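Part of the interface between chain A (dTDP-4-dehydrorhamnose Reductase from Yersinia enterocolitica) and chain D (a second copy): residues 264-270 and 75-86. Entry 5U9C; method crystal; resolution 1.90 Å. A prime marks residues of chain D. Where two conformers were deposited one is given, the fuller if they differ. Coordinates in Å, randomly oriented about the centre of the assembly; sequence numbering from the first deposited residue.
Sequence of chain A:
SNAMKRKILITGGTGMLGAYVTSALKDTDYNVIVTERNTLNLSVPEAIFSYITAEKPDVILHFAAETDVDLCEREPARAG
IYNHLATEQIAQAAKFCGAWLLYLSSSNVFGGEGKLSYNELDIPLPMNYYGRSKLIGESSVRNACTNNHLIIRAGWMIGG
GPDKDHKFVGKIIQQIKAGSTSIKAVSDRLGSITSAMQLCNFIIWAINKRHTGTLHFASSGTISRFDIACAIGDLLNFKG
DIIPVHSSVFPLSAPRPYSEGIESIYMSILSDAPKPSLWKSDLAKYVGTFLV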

# COMPACT_ATOMS: atom_id res chain seq x y z
N SER A 264 15.52 6.11 -20.10
CA SER A 264 15.92 4.90 -20.81
C SER A 264 17.25 4.38 -20.34
O SER A 264 18.16 5.14 -20.09
N ILE A 265 17.33 3.06 -20.22
CA ILE A 265 18.59 2.39 -19.92
C ILE A 265 19.11 1.67 -21.17
O ILE A 265 20.15 1.02 -21.12
N TYR A 266 18.39 1.76 -22.29
CA TYR A 266 18.79 1.06 -23.51
C TYR A 266 19.09 1.93 -24.71
O TYR A 266 19.63 1.43 -25.69
N MSE A 267 18.74 3.21 -24.63
CA MSE A 267 18.94 4.13 -25.74
C MSE A 267 20.41 4.34 -26.05
O MSE A 267 20.77 4.53 -27.21
N SER A 268 21.25 4.29 -25.02
CA SER A 268 22.71 4.49 -25.20
C SER A 268 23.42 3.41 -26.00
O SER A 268 24.45 3.68 -26.60
N ILE A 269 22.91 2.18 -26.01
CA ILE A 269 23.59 1.13 -26.80
C ILE A 269 23.28 1.21 -28.30
O ILE A 269 23.95 0.55 -29.09
N LEU A 270 22.30 2.03 -28.70
CA LEU A 270 21.94 2.22 -30.10
C LEU A 270 22.82 3.35 -30.63
O LEU A 270 22.33 4.43 -30.91
N GLU D 75 23.28 0.19 -11.70
CA GLU D 75 23.40 0.11 -13.16
C GLU D 75 22.34 -0.80 -13.75
O GLU D 75 22.64 -1.90 -14.23
N PRO D 76 21.08 -0.34 -13.72
CA PRO D 76 20.01 -1.20 -14.26
C PRO D 76 20.24 -1.59 -15.72
O PRO D 76 19.76 -2.64 -16.14
N ALA D 77 20.99 -0.78 -16.49
CA ALA D 77 21.29 -1.13 -17.89
C ALA D 77 22.01 -2.45 -17.98
O ALA D 77 21.75 -3.27 -18.87
N ARG D 78 22.93 -2.68 -17.05
CA ARG D 78 23.69 -3.91 -17.02
C ARG D 78 22.78 -5.09 -16.66
O ARG D 78 22.86 -6.15 -17.29
N ALA D 79 21.93 -4.89 -15.67
CA ALA D 79 20.95 -5.91 -15.28
C ALA D 79 20.05 -6.31 -16.46
O ALA D 79 19.77 -7.50 -16.70
N GLY D 80 19.58 -5.30 -17.20
CA GLY D 80 18.71 -5.52 -18.34
C GLY D 80 19.39 -6.27 -19.46
O GLY D 80 18.88 -7.27 -19.95
N ILE D 81 20.55 -5.79 -19.87
CA ILE D 81 21.29 -6.43 -20.94
C ILE D 81 21.67 -7.87 -20.62
O ILE D 81 21.44 -8.78 -21.44
N TYR D 82 22.22 -8.09 -19.43
CA TYR D 82 22.72 -9.41 -19.04
C TYR D 82 21.65 -10.43 -18.69
O TYR D 82 21.81 -11.61 -19.02
N ASN D 83 20.61 -9.99 -18.00
CA ASN D 83 19.58 -10.92 -17.51
C ASN D 83 18.34 -10.96 -18.36
O ASN D 83 17.65 -11.99 -18.40
N HIS D 84 18.04 -9.85 -19.03
CA HIS D 84 16.86 -9.83 -19.90
C HIS D 84 17.20 -9.98 -21.37
O HIS D 84 16.81 -10.96 -21.98
N LEU D 85 17.91 -9.02 -21.95
CA LEU D 85 18.18 -9.09 -23.38
C LEU D 85 18.94 -10.35 -23.80
O LEU D 85 18.58 -10.97 -24.78
N ALA D 86 19.98 -10.74 -23.06
CA ALA D 86 20.72 -11.94 -23.39
C ALA D 86 19.82 -13.18 -23.30
O ALA D 86 19.86 -14.03 -24.16

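The contact between residues 264-270 of one reductase chain and the helix that begins at Pro76′ of a second copy is a small, largely apolar packing of a loop against a helix, with no direct hydrogen bond between the stretches and a single water joining their polar groups. It illustrates a general principle: a tyrosine can lie deep in an apolar interface if a glycine makes room for its hydroxyl and a water meets its polar need.

Tyr266 contributes the largest buried area. Its CA-to-CB bond runs sideways to the helix, but the m rotamer (chi1 -61°) carries the ring inward, and OH comes to rest 3.1 Å from CA of Gly80′. A CB on that glycine would point toward the loop and lie about 2.1 Å from OH of Tyr266, a clear clash, so the bare backbone is what admits the hydroxyl. Gly80′ CA approaches the ring at its edge, whereas Leu85′ covers one face: its CD1 lies 4.2 Å from the centroid of the Tyr266 ring, 22° off the normal, in a CH-pi contact. Leu85′ points toward the loop and achieves this as an m, t rotamer. Ile81′, also m, t, adds a looser apolar contact, its CG1 lying 4.3 Å from CE1 of Tyr266.

The hydroxyl's polar partner is water 1, 2.7 Å from OH of Tyr266 and 2.5 Å from ND1 of His84′. With OH and ND1 themselves 3.8 Å apart, the water supplies the link that the two residues do not make directly. His84′ points toward the loop with chi1 t, and the hydroxyl lies near the plane of its imidazole, at the ring edge.

On the loop, Ile265 and Ile269 both point toward the helix and share the p, t rotamer. Ile265 meets the first turn, where the backbones draw near: its CA is 4.9 Å from CA of Ala77′, and its CB is 3.9 Å from CB of Ala77′. The small alanine side chain also reaches the loop backbone, with CB 3.4 Å from O of Ile265. Nearby, CG2 of Ile265 packs 4.0 Å from CG of Pro76′, while its CD1 lies 3.6 Å from O of Pro76′. Ile269 has a lesser role, its CG2 lying 4.1 Å from CD1 of Ile81′.

Ser264 does not touch the helix but braces the loop: its OG accepts hydrogen bonds from N of Tyr266 (3.1 Å) and N of Met267 (3.0 Å), tying down the backbone from which the tyrosine projects.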

# COMPACT_ATOMS: atom_id res chain seq x y z
CB SER A 264 16.02 5.18 -22.30
OG SER A 264 16.32 4.00 -23.01
CB ILE A 265 18.46 1.38 -18.75
CG1 ILE A 265 17.36 0.36 -19.03
CG2 ILE A 265 18.17 2.14 -17.46
CD1 ILE A 265 17.26 -0.76 -18.02
CB TYR A 266 17.73 0.04 -23.95
CG TYR A 266 17.43 -1.06 -22.96
CD1 TYR A 266 18.46 -1.68 -22.27
CD2 TYR A 266 16.15 -1.57 -22.81
CE1 TYR A 266 18.21 -2.72 -21.40
CE2 TYR A 266 15.89 -2.63 -21.95
CZ TYR A 266 16.93 -3.20 -21.25
OH TYR A 266 16.74 -4.24 -20.39
CB MSE A 267 18.23 5.43 -25.37
CG MSE A 267 17.99 6.32 -26.58
SE MSE A 267 16.54 5.63 -27.74
CE MSE A 267 16.90 7.01 -29.07
CB SER A 268 23.41 4.67 -23.86
OG SER A 268 23.42 3.46 -23.13
CB ILE A 269 23.35 -0.31 -26.23
CG1 ILE A 269 21.87 -0.69 -26.23
CG2 ILE A 269 23.94 -0.42 -24.82
CD1 ILE A 269 21.57 -2.02 -25.57
CB LEU A 270 20.46 2.59 -30.21
CG LEU A 270 19.50 1.59 -29.58
CD1 LEU A 270 18.07 2.06 -29.81
CD2 LEU A 270 19.70 0.19 -30.16
CB GLU D 75 24.80 -0.39 -13.56
CG GLU D 75 25.90 0.57 -13.17
CD GLU D 75 27.29 0.09 -13.54
OE1 GLU D 75 27.45 -0.71 -14.50
OE2 GLU D 75 28.22 0.51 -12.83
CB PRO D 76 18.74 -0.38 -14.08
CG PRO D 76 19.18 1.01 -13.75
CD PRO D 76 20.57 0.93 -13.19
CB ALA D 77 22.12 -0.04 -18.58
CB ARG D 78 24.84 -3.81 -16.04
CG ARG D 78 25.72 -5.04 -16.00
CD ARG D 78 26.87 -4.79 -15.04
NE ARG D 78 27.75 -5.95 -14.93
CZ ARG D 78 28.92 -6.09 -15.54
NH1 ARG D 78 29.41 -5.14 -16.33
NH2 ARG D 78 29.62 -7.21 -15.33
CB ALA D 79 20.08 -5.39 -14.14
CB ILE D 81 22.57 -5.65 -21.25
CG1 ILE D 81 22.19 -4.26 -21.80
CG2 ILE D 81 23.42 -6.42 -22.27
CD1 ILE D 81 23.34 -3.28 -21.90
CB TYR D 82 23.63 -9.30 -17.83
CG TYR D 82 25.05 -8.84 -18.09
CD1 TYR D 82 25.32 -7.69 -18.82
CD2 TYR D 82 26.13 -9.52 -17.52
CE1 TYR D 82 26.64 -7.24 -19.02
CE2 TYR D 82 27.44 -9.09 -17.71
CZ TYR D 82 27.69 -7.95 -18.46
OH TYR D 82 28.99 -7.54 -18.65
CB ASN D 83 19.22 -10.58 -16.04
CG ASN D 83 20.43 -10.69 -15.12
OD1 ASN D 83 21.43 -11.32 -15.46
ND2 ASN D 83 20.35 -10.06 -13.94
CB HIS D 84 16.01 -8.60 -19.66
CG HIS D 84 14.89 -8.46 -20.64
ND1 HIS D 84 14.46 -7.24 -21.12
CD2 HIS D 84 14.18 -9.40 -21.32
CE1 HIS D 84 13.48 -7.43 -21.98
NE2 HIS D 84 13.29 -8.73 -22.13
CB LEU D 85 18.88 -7.82 -23.86
CG LEU D 85 18.12 -6.51 -23.57
CD1 LEU D 85 18.90 -5.36 -24.17
CD2 LEU D 85 16.70 -6.50 -24.11
CB ALA D 86 21.94 -12.10 -22.48
O HOH W 1 14.16 -4.88 -20.45